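Local coordinates for Serine/threonine protein kinase (Mycobacterium tuberculosis, PDB 4ESQ) that forms the extracellular sensor domain of the membrane receptor kinase PknH, which probably transfers phosphate from ATP to serine and threonine residues of proteins, at residues 21-26 / 181-186; 54-59 / 166-171; 71-76 / 86-91; 160-165 / 189-194. All coordinates share one frame; numbering follows the deposited sequence. Where two conformers were deposited one is given.

Contact 1: residues 21-26 / 181-186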
# COMPACT_ATOMS: atom_id res chain seq x y z
N ASN A 21 4.72 14.26 4.40
CA ASN A 21 5.87 15.07 4.01
C ASN A 21 7.12 14.67 4.78
O ASN A 21 8.19 14.52 4.20
CB ASN A 21 5.59 16.55 4.25
CG ASN A 21 4.90 17.23 3.08
OD1 ASN A 21 5.15 16.91 1.91
ND2 ASN A 21 4.06 18.21 3.40
N ALA A 22 6.97 14.51 6.09
CA ALA A 22 8.10 14.22 6.96
C ALA A 22 8.74 12.88 6.62
O ALA A 22 9.96 12.75 6.62
CB ALA A 22 7.66 14.25 8.43
N VAL A 23 7.92 11.87 6.34
CA VAL A 23 8.46 10.56 6.00
C VAL A 23 9.17 10.63 4.65
O VAL A 23 10.27 10.09 4.49
CB VAL A 23 7.38 9.46 5.98
CG1 VAL A 23 7.91 8.18 5.31
CG2 VAL A 23 6.88 9.17 7.40
N MET A 24 8.56 11.32 3.70
CA MET A 24 9.04 11.30 2.32
C MET A 24 10.19 12.27 2.04
O MET A 24 10.83 12.18 0.99
CB MET A 24 7.89 11.56 1.33
CG MET A 24 6.82 10.46 1.29
SD MET A 24 7.46 8.77 1.18
CE MET A 24 8.14 8.78 -0.47
N GLY A 25 10.45 13.19 2.96
CA GLY A 25 11.49 14.18 2.72
C GLY A 25 11.02 15.31 1.84
O GLY A 25 11.78 15.84 1.02
N SER A 26 9.76 15.69 1.99
CA SER A 26 9.15 16.75 1.20
C SER A 26 8.55 17.82 2.11
O SER A 26 8.43 17.61 3.31
CB SER A 26 8.06 16.17 0.30
OG SER A 26 7.47 17.16 -0.52
N GLY A 181 7.41 1.22 4.96
CA GLY A 181 7.49 0.57 6.26
C GLY A 181 7.26 1.59 7.37
O GLY A 181 6.60 1.29 8.36
N GLN A 182 7.83 2.78 7.22
CA GLN A 182 7.64 3.81 8.24
C GLN A 182 6.19 4.27 8.31
O GLN A 182 5.62 4.47 9.39
CB GLN A 182 8.49 5.03 7.94
CG GLN A 182 9.96 4.86 8.15
CD GLN A 182 10.65 6.18 7.95
OE1 GLN A 182 11.16 6.46 6.87
NE2 GLN A 182 10.61 7.03 8.98
N ILE A 183 5.60 4.48 7.14
CA ILE A 183 4.23 4.93 7.09
C ILE A 183 3.33 3.89 7.75
O ILE A 183 2.49 4.21 8.60
CB ILE A 183 3.80 5.23 5.63
CG1 ILE A 183 4.49 6.52 5.16
CG2 ILE A 183 2.29 5.36 5.51
CD1 ILE A 183 4.48 6.70 3.65
N ALA A 184 3.53 2.63 7.39
CA ALA A 184 2.71 1.55 7.94
C ALA A 184 2.80 1.52 9.47
O ALA A 184 1.79 1.39 10.16
CB ALA A 184 3.14 0.21 7.35
N ALA A 185 4.02 1.64 9.99
CA ALA A 185 4.22 1.59 11.43
C ALA A 185 3.52 2.75 12.13
O ALA A 185 2.96 2.58 13.22
CB ALA A 185 5.70 1.57 11.77
N LYS A 186 3.52 3.92 11.50
CA LYS A 186 2.85 5.07 12.08
C LYS A 186 1.32 4.89 12.08
O LYS A 186 0.65 5.24 13.05
CB LYS A 186 3.27 6.37 11.39
CG LYS A 186 4.75 6.71 11.63
CD LYS A 186 5.21 7.90 10.81
CE LYS A 186 6.67 8.27 11.12
NZ LYS A 186 6.85 8.71 12.54
O HOH W 1 11.86 9.07 6.59

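Contact 2: residues 54-59 / 166-171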
# COMPACT_ATOMS: atom_id res chain seq x y z
N LEU A 54 2.17 -4.97 -6.40
CA LEU A 54 2.45 -3.69 -7.05
C LEU A 54 1.64 -2.52 -6.50
O LEU A 54 2.16 -1.40 -6.38
CB LEU A 54 2.16 -3.78 -8.55
CG LEU A 54 3.12 -4.68 -9.33
CD1 LEU A 54 2.56 -5.05 -10.69
CD2 LEU A 54 4.48 -4.01 -9.45
N TYR A 55 0.37 -2.77 -6.20
CA TYR A 55 -0.58 -1.70 -5.89
C TYR A 55 -1.43 -2.00 -4.65
O TYR A 55 -1.78 -3.15 -4.39
CB TYR A 55 -1.53 -1.49 -7.07
CG TYR A 55 -0.86 -1.37 -8.42
CD1 TYR A 55 0.06 -0.35 -8.66
CD2 TYR A 55 -1.16 -2.25 -9.45
CE1 TYR A 55 0.67 -0.22 -9.90
CE2 TYR A 55 -0.55 -2.12 -10.70
CZ TYR A 55 0.36 -1.11 -10.91
OH TYR A 55 0.98 -0.97 -12.14
N THR A 56 -1.77 -0.95 -3.90
CA THR A 56 -2.67 -1.10 -2.76
C THR A 56 -4.11 -1.09 -3.23
O THR A 56 -4.41 -0.69 -4.36
CB THR A 56 -2.52 0.06 -1.76
OG1 THR A 56 -3.32 1.17 -2.19
CG2 THR A 56 -1.09 0.50 -1.66
N SER A 57 -5.01 -1.55 -2.36
CA SER A 57 -6.45 -1.36 -2.54
C SER A 57 -7.02 -1.85 -3.87
O SER A 57 -7.93 -1.23 -4.41
CB SER A 57 -6.80 0.13 -2.39
OG SER A 57 -6.08 0.74 -1.33
N GLN A 58 -6.52 -2.96 -4.38
CA GLN A 58 -6.98 -3.45 -5.67
C GLN A 58 -8.20 -4.36 -5.53
O GLN A 58 -8.19 -5.31 -4.74
CB GLN A 58 -5.86 -4.21 -6.39
CG GLN A 58 -4.66 -3.33 -6.72
CD GLN A 58 -5.00 -2.27 -7.75
OE1 GLN A 58 -5.16 -2.57 -8.93
NE2 GLN A 58 -5.13 -1.02 -7.30
N ASP A 59 -9.24 -4.10 -6.32
CA ASP A 59 -10.45 -4.91 -6.23
C ASP A 59 -10.22 -6.42 -6.39
O ASP A 59 -10.71 -7.19 -5.57
CB ASP A 59 -11.51 -4.41 -7.22
CG ASP A 59 -12.83 -5.15 -7.06
OD1 ASP A 59 -13.53 -4.89 -6.06
OD2 ASP A 59 -13.14 -5.99 -7.92
N VAL A 166 -6.36 -3.75 8.24
CA VAL A 166 -5.19 -3.96 7.41
C VAL A 166 -4.66 -2.61 6.90
O VAL A 166 -5.43 -1.76 6.46
CB VAL A 166 -5.50 -4.87 6.22
CG1 VAL A 166 -4.33 -4.86 5.22
CG2 VAL A 166 -5.80 -6.29 6.70
N VAL A 167 -3.35 -2.43 6.99
CA VAL A 167 -2.71 -1.20 6.58
C VAL A 167 -2.00 -1.52 5.27
O VAL A 167 -1.24 -2.48 5.19
CB VAL A 167 -1.71 -0.76 7.65
CG1 VAL A 167 -0.98 0.52 7.24
CG2 VAL A 167 -2.44 -0.56 8.96
N ASP A 168 -2.27 -0.73 4.22
CA ASP A 168 -1.82 -1.08 2.88
C ASP A 168 -1.22 0.15 2.23
O ASP A 168 -1.95 1.08 1.89
CB ASP A 168 -3.03 -1.57 2.07
CG ASP A 168 -2.65 -2.40 0.85
OD1 ASP A 168 -1.45 -2.56 0.59
OD2 ASP A 168 -3.58 -2.89 0.16
N VAL A 169 0.10 0.15 2.05
CA VAL A 169 0.83 1.37 1.66
C VAL A 169 1.77 1.18 0.47
O VAL A 169 2.50 0.19 0.38
CB VAL A 169 1.66 1.89 2.85
CG1 VAL A 169 2.45 3.14 2.45
CG2 VAL A 169 0.75 2.17 4.06
N ASN A 170 1.76 2.15 -0.44
CA ASN A 170 2.71 2.19 -1.55
C ASN A 170 3.39 3.54 -1.52
O ASN A 170 2.71 4.57 -1.53
CB ASN A 170 1.97 1.99 -2.88
CG ASN A 170 2.90 1.55 -4.01
OD1 ASN A 170 4.04 1.14 -3.78
ND2 ASN A 170 2.41 1.63 -5.24
N ALA A 171 4.71 3.54 -1.40
CA ALA A 171 5.45 4.80 -1.32
C ALA A 171 6.53 4.80 -2.40
O ALA A 171 7.36 3.88 -2.44
CB ALA A 171 6.07 4.98 0.06
O HOH W 2 -0.77 1.86 -5.28

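Contact 3: residues 71-76 / 86-91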
# COMPACT_ATOMS: atom_id res chain seq x y z
N ASN A 71 -10.50 3.06 3.42
CA ASN A 71 -10.28 4.50 3.34
C ASN A 71 -8.83 4.78 2.99
O ASN A 71 -7.91 4.26 3.62
CB ASN A 71 -10.66 5.20 4.66
CG ASN A 71 -10.87 6.70 4.49
OD1 ASN A 71 -9.95 7.50 4.67
ND2 ASN A 71 -12.10 7.10 4.16
N GLY A 72 -8.62 5.60 1.96
CA GLY A 72 -7.27 5.88 1.52
C GLY A 72 -7.05 7.29 0.99
O GLY A 72 -7.99 8.05 0.81
N LEU A 73 -5.78 7.60 0.74
CA LEU A 73 -5.38 8.89 0.18
C LEU A 73 -4.15 8.73 -0.69
O LEU A 73 -3.23 7.98 -0.36
CB LEU A 73 -5.04 9.88 1.30
CG LEU A 73 -6.15 10.55 2.09
CD1 LEU A 73 -5.54 11.34 3.26
CD2 LEU A 73 -7.00 11.46 1.19
N ILE A 74 -4.12 9.46 -1.80
CA ILE A 74 -2.93 9.50 -2.64
C ILE A 74 -2.37 10.90 -2.56
O ILE A 74 -3.11 11.87 -2.74
CB ILE A 74 -3.27 9.13 -4.08
CG1 ILE A 74 -3.54 7.62 -4.16
CG2 ILE A 74 -2.12 9.50 -4.99
CD1 ILE A 74 -4.13 7.16 -5.46
N SER A 75 -1.07 11.01 -2.28
CA SER A 75 -0.41 12.32 -2.14
C SER A 75 0.84 12.44 -3.00
O SER A 75 1.58 11.47 -3.15
CB SER A 75 -0.01 12.57 -0.70
OG SER A 75 -1.14 12.51 0.14
N SER A 76 1.09 13.63 -3.52
CA SER A 76 2.31 13.90 -4.28
C SER A 76 2.50 15.41 -4.39
O SER A 76 1.57 16.18 -4.16
CB SER A 76 2.21 13.29 -5.69
OG SER A 76 1.17 13.90 -6.43
N VAL A 86 2.64 8.88 -2.63
CA VAL A 86 2.24 7.93 -1.60
C VAL A 86 0.78 7.56 -1.75
O VAL A 86 -0.06 8.44 -1.90
CB VAL A 86 2.46 8.51 -0.19
CG1 VAL A 86 1.70 7.69 0.87
CG2 VAL A 86 3.95 8.59 0.12
N ASN A 87 0.49 6.27 -1.70
CA ASN A 87 -0.88 5.78 -1.62
C ASN A 87 -0.96 5.04 -0.29
O ASN A 87 -0.29 4.02 -0.09
CB ASN A 87 -1.20 4.84 -2.78
CG ASN A 87 -2.68 4.45 -2.86
OD1 ASN A 87 -3.47 4.72 -1.95
ND2 ASN A 87 -3.06 3.82 -3.96
N GLN A 88 -1.75 5.58 0.64
CA GLN A 88 -1.93 4.96 1.95
C GLN A 88 -3.39 4.60 2.13
O GLN A 88 -4.27 5.40 1.82
CB GLN A 88 -1.48 5.89 3.08
CG GLN A 88 -1.98 7.32 2.94
CD GLN A 88 -1.84 8.12 4.23
OE1 GLN A 88 -1.70 7.56 5.32
NE2 GLN A 88 -1.91 9.43 4.11
N ALA A 89 -3.64 3.40 2.62
CA ALA A 89 -5.01 2.96 2.83
C ALA A 89 -5.13 2.07 4.06
O ALA A 89 -4.18 1.36 4.41
CB ALA A 89 -5.51 2.20 1.61
N VAL A 90 -6.30 2.13 4.69
CA VAL A 90 -6.64 1.21 5.76
C VAL A 90 -7.93 0.49 5.40
O VAL A 90 -8.86 1.07 4.82
CB VAL A 90 -6.79 1.92 7.10
CG1 VAL A 90 -5.40 2.28 7.63
CG2 VAL A 90 -7.64 3.18 6.95
N VAL A 91 -7.99 -0.79 5.75
CA VAL A 91 -9.11 -1.62 5.34
C VAL A 91 -9.67 -2.31 6.58
O VAL A 91 -8.93 -2.98 7.31
CB VAL A 91 -8.68 -2.67 4.30
CG1 VAL A 91 -9.87 -3.51 3.88
CG2 VAL A 91 -8.02 -1.99 3.08
O HOH W 3 -1.44 9.94 1.14

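Contact 4: residues 160-165 / 189-194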
# COMPACT_ATOMS: atom_id res chain seq x y z
N SER A 160 0.53 -4.25 6.80
CA SER A 160 0.54 -4.74 8.17
C SER A 160 -0.90 -4.88 8.64
O SER A 160 -1.85 -4.58 7.90
CB SER A 160 1.32 -3.79 9.08
OG SER A 160 1.72 -4.45 10.29
N VAL A 161 -1.06 -5.34 9.87
CA VAL A 161 -2.38 -5.50 10.45
C VAL A 161 -2.29 -5.19 11.93
O VAL A 161 -1.30 -5.54 12.58
CB VAL A 161 -2.93 -6.92 10.23
CG1 VAL A 161 -1.86 -7.96 10.54
CG2 VAL A 161 -4.19 -7.16 11.07
N ALA A 162 -3.30 -4.50 12.43
CA ALA A 162 -3.45 -4.28 13.86
C ALA A 162 -4.95 -4.32 14.14
O ALA A 162 -5.73 -3.75 13.38
CB ALA A 162 -2.87 -2.95 14.27
N ASN A 163 -5.35 -5.00 15.21
CA ASN A 163 -6.78 -5.17 15.48
C ASN A 163 -7.44 -5.75 14.23
O ASN A 163 -6.93 -6.72 13.66
CB ASN A 163 -7.41 -3.83 15.88
CG ASN A 163 -8.64 -4.00 16.77
OD1 ASN A 163 -9.26 -5.06 16.78
ND2 ASN A 163 -8.99 -2.95 17.51
N ASN A 164 -8.57 -5.18 13.81
CA ASN A 164 -9.30 -5.66 12.64
C ASN A 164 -8.98 -4.87 11.38
O ASN A 164 -9.75 -4.89 10.42
CB ASN A 164 -10.81 -5.58 12.89
CG ASN A 164 -11.27 -4.17 13.15
OD1 ASN A 164 -10.64 -3.44 13.92
ND2 ASN A 164 -12.36 -3.76 12.51
N VAL A 165 -7.85 -4.17 11.39
CA VAL A 165 -7.54 -3.24 10.30
C VAL A 165 -6.27 -3.64 9.57
O VAL A 165 -5.23 -3.86 10.19
CB VAL A 165 -7.36 -1.80 10.82
CG1 VAL A 165 -6.95 -0.84 9.68
CG2 VAL A 165 -8.63 -1.32 11.49
N ASP A 189 0.40 2.53 14.83
CA ASP A 189 0.37 3.22 16.12
C ASP A 189 -0.97 3.94 16.32
O ASP A 189 -1.49 4.00 17.44
CB ASP A 189 1.52 4.22 16.26
CG ASP A 189 2.86 3.55 16.47
OD1 ASP A 189 2.90 2.39 16.92
OD2 ASP A 189 3.89 4.20 16.20
N LYS A 190 -1.53 4.49 15.25
CA LYS A 190 -2.83 5.14 15.35
C LYS A 190 -3.94 4.12 15.60
O LYS A 190 -4.88 4.40 16.35
CB LYS A 190 -3.14 5.99 14.10
CG LYS A 190 -2.21 7.21 13.96
CD LYS A 190 -2.72 8.20 12.92
CE LYS A 190 -1.74 9.37 12.74
NZ LYS A 190 -2.27 10.38 11.78
N VAL A 191 -3.85 2.94 14.99
CA VAL A 191 -4.83 1.89 15.26
C VAL A 191 -4.76 1.52 16.74
O VAL A 191 -5.79 1.39 17.42
CB VAL A 191 -4.58 0.61 14.44
CG1 VAL A 191 -5.49 -0.52 14.91
CG2 VAL A 191 -4.77 0.88 12.95
N ASN A 192 -3.54 1.36 17.24
CA ASN A 192 -3.34 0.91 18.61
C ASN A 192 -3.96 1.85 19.63
O ASN A 192 -4.38 1.42 20.71
CB ASN A 192 -1.85 0.74 18.92
CG ASN A 192 -1.25 -0.48 18.24
OD1 ASN A 192 -1.96 -1.41 17.87
ND2 ASN A 192 0.07 -0.48 18.11
N LYS A 193 -4.03 3.13 19.30
CA LYS A 193 -4.52 4.12 20.25
C LYS A 193 -6.02 4.39 20.13
O LYS A 193 -6.57 5.18 20.89
CB LYS A 193 -3.70 5.42 20.13
CG LYS A 193 -4.05 6.30 18.94
CD LYS A 193 -3.06 7.46 18.84
CE LYS A 193 -3.34 8.36 17.65
NZ LYS A 193 -2.28 9.41 17.51
N GLU A 194 -6.67 3.72 19.18
CA GLU A 194 -8.12 3.89 18.97
C GLU A 194 -8.91 3.61 20.24
O GLU A 194 -8.79 2.53 20.84
CB GLU A 194 -8.63 2.97 17.86
CG GLU A 194 -8.84 3.64 16.52
CD GLU A 194 -9.70 4.89 16.60
OE1 GLU A 194 -9.12 5.99 16.54
OE2 GLU A 194 -10.95 4.79 16.70
OXT GLU A 194 -9.70 4.44 20.69
O HOH W 4 -7.35 -0.79 18.34

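Contact 1: residues 21-26 / 181-186
V23 of helix 17-24 sets both of its methyls against side chains of helix 179-192. CG1 stands anti to the backbone N (chi1 167°) and meets I183. V23 CG1 lies 3.8 Å from I183 CG1, and I183 CD1 is only a little farther from the same methyl. CG2 serves K186. V23 CG2 is 3.8 Å from K186 CE, so it rests on the aliphatic part of the lysine. The two helices pack here on the face of the central antiparallel sheet that carries V86 and V169, in the extracellular domain of PknH. I183 reaches both of those strand residues, and M24 also packs on V86. M24 adds a looser touch of its own, with SD 4.4 Å from I183 CD1. Q182 flanks V23 at the more exposed margin. V23 CG1 is 4.0 Å from Q182 OE1, and the two side chains run past one another, heading opposite ways. No direct hydrogen bond joins the two segments, but a water does. It donates to V23 O at 2.8 Å and to Q182 OE1 at 2.7 Å. Just beyond, helix 17-24 stops at G25, which takes a positive phi of 80°.

Contact 2: residues 54-59 / 166-171
T56 lays its CG2 methyl over the backbone of strand 165-173, with T56 CG2 3.5 Å from N170 N. The N170 CB group borders the same methyl. T56 was modelled in two conformers, and the contacts of its side chain are those of one of them. Its CB sits against the D168 carboxylate, with T56 CB 3.6 Å from D168 CG. With CG anti to the backbone N (chi1 -160°), D168 carries its carboxylate carbon out to T56 CB. The carboxylate carries the direct hydrogen bond of this contact. S57 N donates to D168 OD2 at 3.2 Å, and the bond is nearly straight. The donor comes from above the carboxylate plane, 53° out of it. Y62 OH also bonds to OD2, and R157 forms a salt bridge with OD1. The buried charge is therefore probably well balanced. The loop 54-59 joins helices 51-54 and 59-62. It lies on the face of the antiparallel sheet that carries D168 and N170. V167 and V169 point to the other face, where helix 179-192 packs. Within the loop, Q58 NE2 donates to T56 O at 3.0 Å, with the acceptor close to the Q58 amide plane. D39 bonds to the same NE2. In the conformer described, T56 OG1 and S57 OG share a hydrogen bond of 2.9 Å. A water accepts from T56 N, and N170 ND2 donates to that water at 3.2 Å. The S57 side chain is about 8 Å from a bound terbium ion, too far for S57 to be its ligand.

Contact 3: residues 71-76 / 86-91
N71 and V90 exchange two backbone hydrogen bonds, and the L73-Q88 and S75-V86 pairs do the same. The six bonds are even in length. The shortest include S75 N to V86 O at 2.8 Å, and the longest is Q88 N to L73 O at 3.0 Å. G72-A89 and I74-N87 are the non-hydrogen-bonded pairs between them. There, CA-H...O contacts add to the backbone pairing, as in I74 CA to V86 O at 3.1 Å. The CA atoms come nearest at the first of these pairs, where G72 CA is 3.9 Å from A89 CA. G72 has no side chain to hold them apart.

Packing on the face of I74 and N87 is tight. I74 CG1 sits above the flat amide of N87, 3.5 Å from N87 CG, and its CD1 leans toward ND2. N87 CG is anti to its backbone N (chi1 -172°), which brings it under I74 CG1. A chi2 of -11° turns the flat of the amide to that carbon. On the other face, L73 and Q88 extend alongside each other in one direction.

The polar links are on that second face. One water accepts from Q88 NE2 at 3.0 Å, pairs with S75 OG at 2.8 Å and donates weakly to L73 O. Q88 OE1 takes a bond from L15 N, so both ends of the amide are fixed. V86, Q88 and V90 also meet helix 179-192. The arrangement is a beta hairpin of regular antiparallel pairing, set between strands 30-31 and 165-173 of the domain's sheet.

Contact 4: residues 160-165 / 189-194
V191 O is held by two donors. A water donates to V191 O at 2.8 Å, and E194 N donates to it at 3.0 Å across the last turn of the chain. The same water takes a bond from N163 ND2 at 2.8 Å and so bridges the two segments. N163 ND2 also donates to Q3 O, which ties the N-terminal residues to the turn.

The rest of the contact is apolar and centres on V191. Its CG1 is anti to the backbone N (chi1 171°) and reaches A162. V191 CG1 lies 3.6 Å from A162 CB, and A162 O is equally near that methyl. N163 CB touches the same methyl from the turn. V191 CG2 faces V165 more loosely, 4.3 Å from V165 CG1. At the exposed margin, N192 OD1 approaches A162 CB.

A162 to V165 form a type II' turn, with N163 in the positive phi position. A162 and V165 close it with paired backbone bonds, V165 N to A162 O being 2.9 Å. The turn is the tight hairpin link between strands 154-162 and 165-173. The C-terminal end of helix 179-192 packs on it, while V161 points to the other face of the sheet and meets helix 96-111.

In the fold
All four contacts are built round one antiparallel sheet. Strands 69-76, 84-92, 165-173 and 154-162 lie next to one another in it. Contact 3 pairs the first two, and contact 2 brings a loop onto the third. Their centres are about 8 Å apart, and N87 N bonds to N170 O between them. Contacts 1 and 4 share helix 179-192 and lie about 17 Å apart, centre to centre. Along the chain, contact 3 nests inside contact 2, and contact 2 inside contact 1. Contact 4 follows contact 3 and crosses contacts 1 and 2. Early and late parts of the extracellular domain are thus joined into one compact unit.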